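Local structure of PfkB (Polaromonas sp. JS666, 4DU5) at residues P191-T196 with G225-G230. The protein probably phosphorylates a sugar or related carbohydrate substrate with ATP, as a kinase of the pfkB family. Sequence-based numbering, arbitrary orientation.
Sequences PNLRPT and GRFLTG
Leu-193 meets two consecutive helix residues with its two branches: CD1 lies 4.0 Å from CD1 of Phe-227, while CD2 lies 4.0 Å from CD2 of Leu-228. Its first torsion places CG opposite the carbonyl carbon and beside the backbone N (chi1 -59°), on a CB that points toward the helix, and the second torsion then sets where the two methyls lie. Leu-193 CD1 approaches the phenyl ring obliquely and also lies 4.1 Å from Phe-227 CG. Against Leu-228 the two side chains run past one another in opposite senses, with Leu-193 CD2 beside Leu-228 CD2. The other methyl of Leu-228, CD1, is used by Pro-191, whose ring carbon CB comes to 3.7 Å. Leu-228 is thus shared between two loop residues, as Leu-193 is between two helix residues, and no hydrogen bond crosses the contact. Strand 186-190 belongs to the mixed nine-stranded sheet, beside strand 217-218, as in the ribokinase-like alpha/beta fold of this family; residues 191-196 leave that strand before helix 201-212, and residues 225-230 end helix 222-229. Helix 201-212 backs the same apolar cluster, Met-204 touching Leu-193 and Phe-227, and Ile-208 touching Pro-191 and Leu-228. Phe-227, its CB pointing toward the loop, has CG anti to the backbone N (chi1 -172°), and in this position the ring meets Leu-193 CD1; Arg-205 makes a cation-pi contact with it and also hydrogen-bonds the Phe-227 carbonyl O. At the helix end, O of Gly-225 is gripped twice by Thr-229: by its N at 2.9 Å and by its OG1 at 2.6 Å, from opposite faces of the carbonyl plane, with OG1 36° out of it. Gly-230 then leaves the helix with positive phi, its N still bonded to O of Arg-226 at 3.0 Å.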
ATOM      1  N   PRO A 191     -16.260  15.299  17.840  1.00 34.56           N
ATOM      2  CA  PRO A 191     -14.857  15.652  18.117  1.00 35.68           C
ATOM      3  C   PRO A 191     -13.944  14.455  18.339  1.00 37.41           C
ATOM      4  O   PRO A 191     -13.414  14.275  19.442  1.00 38.10           O
ATOM      5  CB  PRO A 191     -14.949  16.464  19.407  1.00 35.21           C
ATOM      6  CG  PRO A 191     -16.182  16.030  20.055  1.00 34.62           C
ATOM      7  CD  PRO A 191     -17.136  15.585  18.996  1.00 34.26           C
ATOM      8  N   ASN A 192     -13.760  13.637  17.311  1.00 39.07           N
ATOM      9  CA  ASN A 192     -12.847  12.499  17.390  1.00 40.71           C
ATOM     10  C   ASN A 192     -11.420  12.940  17.622  1.00 41.16           C
ATOM     11  O   ASN A 192     -10.983  13.935  17.046  1.00 41.87           O
ATOM     12  CB  ASN A 192     -12.876  11.766  16.067  1.00 41.28           C
ATOM     13  CG  ASN A 192     -13.988  10.786  15.988  1.00 43.67           C
ATOM     14  OD1 ASN A 192     -14.052   9.837  16.785  1.00 47.52           O
ATOM     15  ND2 ASN A 192     -14.878  10.980  15.028  1.00 43.89           N
ATOM     16  N   LEU A 193     -10.674  12.203  18.433  1.00 41.41           N
ATOM     17  CA  LEU A 193      -9.267  12.533  18.636  1.00 41.24           C
ATOM     18  C   LEU A 193      -8.383  11.502  17.987  1.00 42.00           C
ATOM     19  O   LEU A 193      -8.398  10.332  18.372  1.00 41.81           O
ATOM     20  CB  LEU A 193      -8.935  12.593  20.122  1.00 40.92           C
ATOM     21  CG  LEU A 193      -9.681  13.563  21.003  1.00 39.77           C
ATOM     22  CD1 LEU A 193      -8.839  13.757  22.233  1.00 40.71           C
ATOM     23  CD2 LEU A 193      -9.896  14.873  20.267  1.00 39.51           C
ATOM     24  N   ARG A 194      -7.613  11.920  16.999  1.00 43.24           N
ATOM     25  CA  ARG A 194      -6.594  11.046  16.456  1.00 45.01           C
ATOM     26  C   ARG A 194      -5.278  11.810  16.552  1.00 46.31           C
ATOM     27  O   ARG A 194      -5.013  12.716  15.743  1.00 46.64           O
ATOM     28  CB  ARG A 194      -6.914  10.652  15.021  1.00 45.20           C
ATOM     29  CG  ARG A 194      -8.344  10.145  14.805  1.00 46.57           C
ATOM     30  CD  ARG A 194      -8.414   8.646  14.716  1.00 47.34           C
ATOM     31  NE  ARG A 194      -9.661   8.187  15.299  1.00 47.45           N
ATOM     32  CZ  ARG A 194     -10.708   7.757  14.605  1.00 49.40           C
ATOM     33  NH1 ARG A 194     -10.674   7.711  13.268  1.00 49.28           N
ATOM     34  NH2 ARG A 194     -11.797   7.361  15.257  1.00 49.12           N
ATOM     35  N   PRO A 195      -4.451  11.465  17.559  1.00 47.28           N
ATOM     36  CA  PRO A 195      -3.248  12.250  17.846  1.00 47.72           C
ATOM     37  C   PRO A 195      -2.163  12.093  16.756  1.00 48.18           C
ATOM     38  O   PRO A 195      -1.560  13.097  16.331  1.00 49.07           O
ATOM     39  CB  PRO A 195      -2.776  11.706  19.205  1.00 47.79           C
ATOM     40  CG  PRO A 195      -3.727  10.549  19.561  1.00 47.75           C
ATOM     41  CD  PRO A 195      -4.471  10.198  18.314  1.00 47.45           C
ATOM     42  N   THR A 196      -1.934  10.861  16.301  1.00 47.86           N
ATOM     43  CA  THR A 196      -1.022  10.590  15.199  1.00 47.87           C
ATOM     44  C   THR A 196      -1.236  11.569  14.043  1.00 47.85           C
ATOM     45  O   THR A 196      -0.307  11.903  13.318  1.00 48.04           O
ATOM     46  CB  THR A 196      -1.207   9.161  14.630  1.00 48.25           C
ATOM     47  OG1 THR A 196      -2.290   9.154  13.681  1.00 47.87           O
ATOM     48  CG2 THR A 196      -1.444   8.108  15.768  1.00 48.63           C
ATOM     49  N   GLY A 225     -13.934  14.602  25.983  1.00 43.34           N
ATOM     50  CA  GLY A 225     -14.391  15.832  26.610  1.00 43.09           C
ATOM     51  C   GLY A 225     -13.510  16.306  27.745  1.00 42.88           C
ATOM     52  O   GLY A 225     -13.299  17.499  27.906  1.00 42.46           O
ATOM     53  N   ARG A 226     -12.996  15.360  28.529  1.00 43.32           N
ATOM     54  CA  ARG A 226     -12.084  15.672  29.629  1.00 43.62           C
ATOM     55  C   ARG A 226     -10.798  16.255  29.046  1.00 43.50           C
ATOM     56  O   ARG A 226     -10.362  17.318  29.472  1.00 43.64           O
ATOM     57  CB  ARG A 226     -11.830  14.453  30.552  1.00 43.35           C
ATOM     58  N   PHE A 227     -10.239  15.601  28.034  1.00 43.45           N
ATOM     59  CA  PHE A 227      -9.081  16.153  27.343  1.00 44.04           C
ATOM     60  C   PHE A 227      -9.317  17.533  26.729  1.00 43.98           C
ATOM     61  O   PHE A 227      -8.457  18.402  26.806  1.00 43.84           O
ATOM     62  CB  PHE A 227      -8.624  15.210  26.247  1.00 44.70           C
ATOM     63  CG  PHE A 227      -7.315  15.604  25.608  1.00 46.42           C
ATOM     64  CD1 PHE A 227      -7.283  16.544  24.569  1.00 47.30           C
ATOM     65  CD2 PHE A 227      -6.118  15.013  26.027  1.00 47.93           C
ATOM     66  CE1 PHE A 227      -6.088  16.912  23.971  1.00 47.64           C
ATOM     67  CE2 PHE A 227      -4.912  15.360  25.438  1.00 49.07           C
ATOM     68  CZ  PHE A 227      -4.896  16.321  24.399  1.00 49.79           C
ATOM     69  N   LEU A 228     -10.479  17.719  26.107  1.00 44.12           N
ATOM     70  CA  LEU A 228     -10.756  18.915  25.328  1.00 43.98           C
ATOM     71  C   LEU A 228     -11.088  20.119  26.178  1.00 43.69           C
ATOM     72  O   LEU A 228     -10.667  21.229  25.883  1.00 43.75           O
ATOM     73  CB  LEU A 228     -11.888  18.656  24.322  1.00 44.20           C
ATOM     74  CG  LEU A 228     -11.597  17.738  23.124  1.00 44.93           C
ATOM     75  CD1 LEU A 228     -12.815  17.514  22.296  1.00 44.47           C
ATOM     76  CD2 LEU A 228     -10.490  18.283  22.235  1.00 47.04           C
ATOM     77  N   THR A 229     -11.837  19.895  27.243  1.00 43.60           N
ATOM     78  CA  THR A 229     -12.450  20.992  27.973  1.00 43.16           C
ATOM     79  C   THR A 229     -11.844  21.195  29.354  1.00 43.41           C
ATOM     80  O   THR A 229     -11.912  22.286  29.903  1.00 43.28           O
ATOM     81  CB  THR A 229     -13.978  20.797  28.081  1.00 43.08           C
ATOM     82  OG1 THR A 229     -14.270  19.713  28.962  1.00 42.09           O
ATOM     83  CG2 THR A 229     -14.565  20.469  26.734  1.00 42.52           C
ATOM     84  N   GLY A 230     -11.243  20.145  29.907  1.00 44.06           N
ATOM     85  CA  GLY A 230     -10.675  20.205  31.253  1.00 44.63           C
ATOM     86  C   GLY A 230     -11.672  19.845  32.333  1.00 45.22           C
ATOM     87  O   GLY A 230     -11.299  19.680  33.482  1.00 45.84           O
TER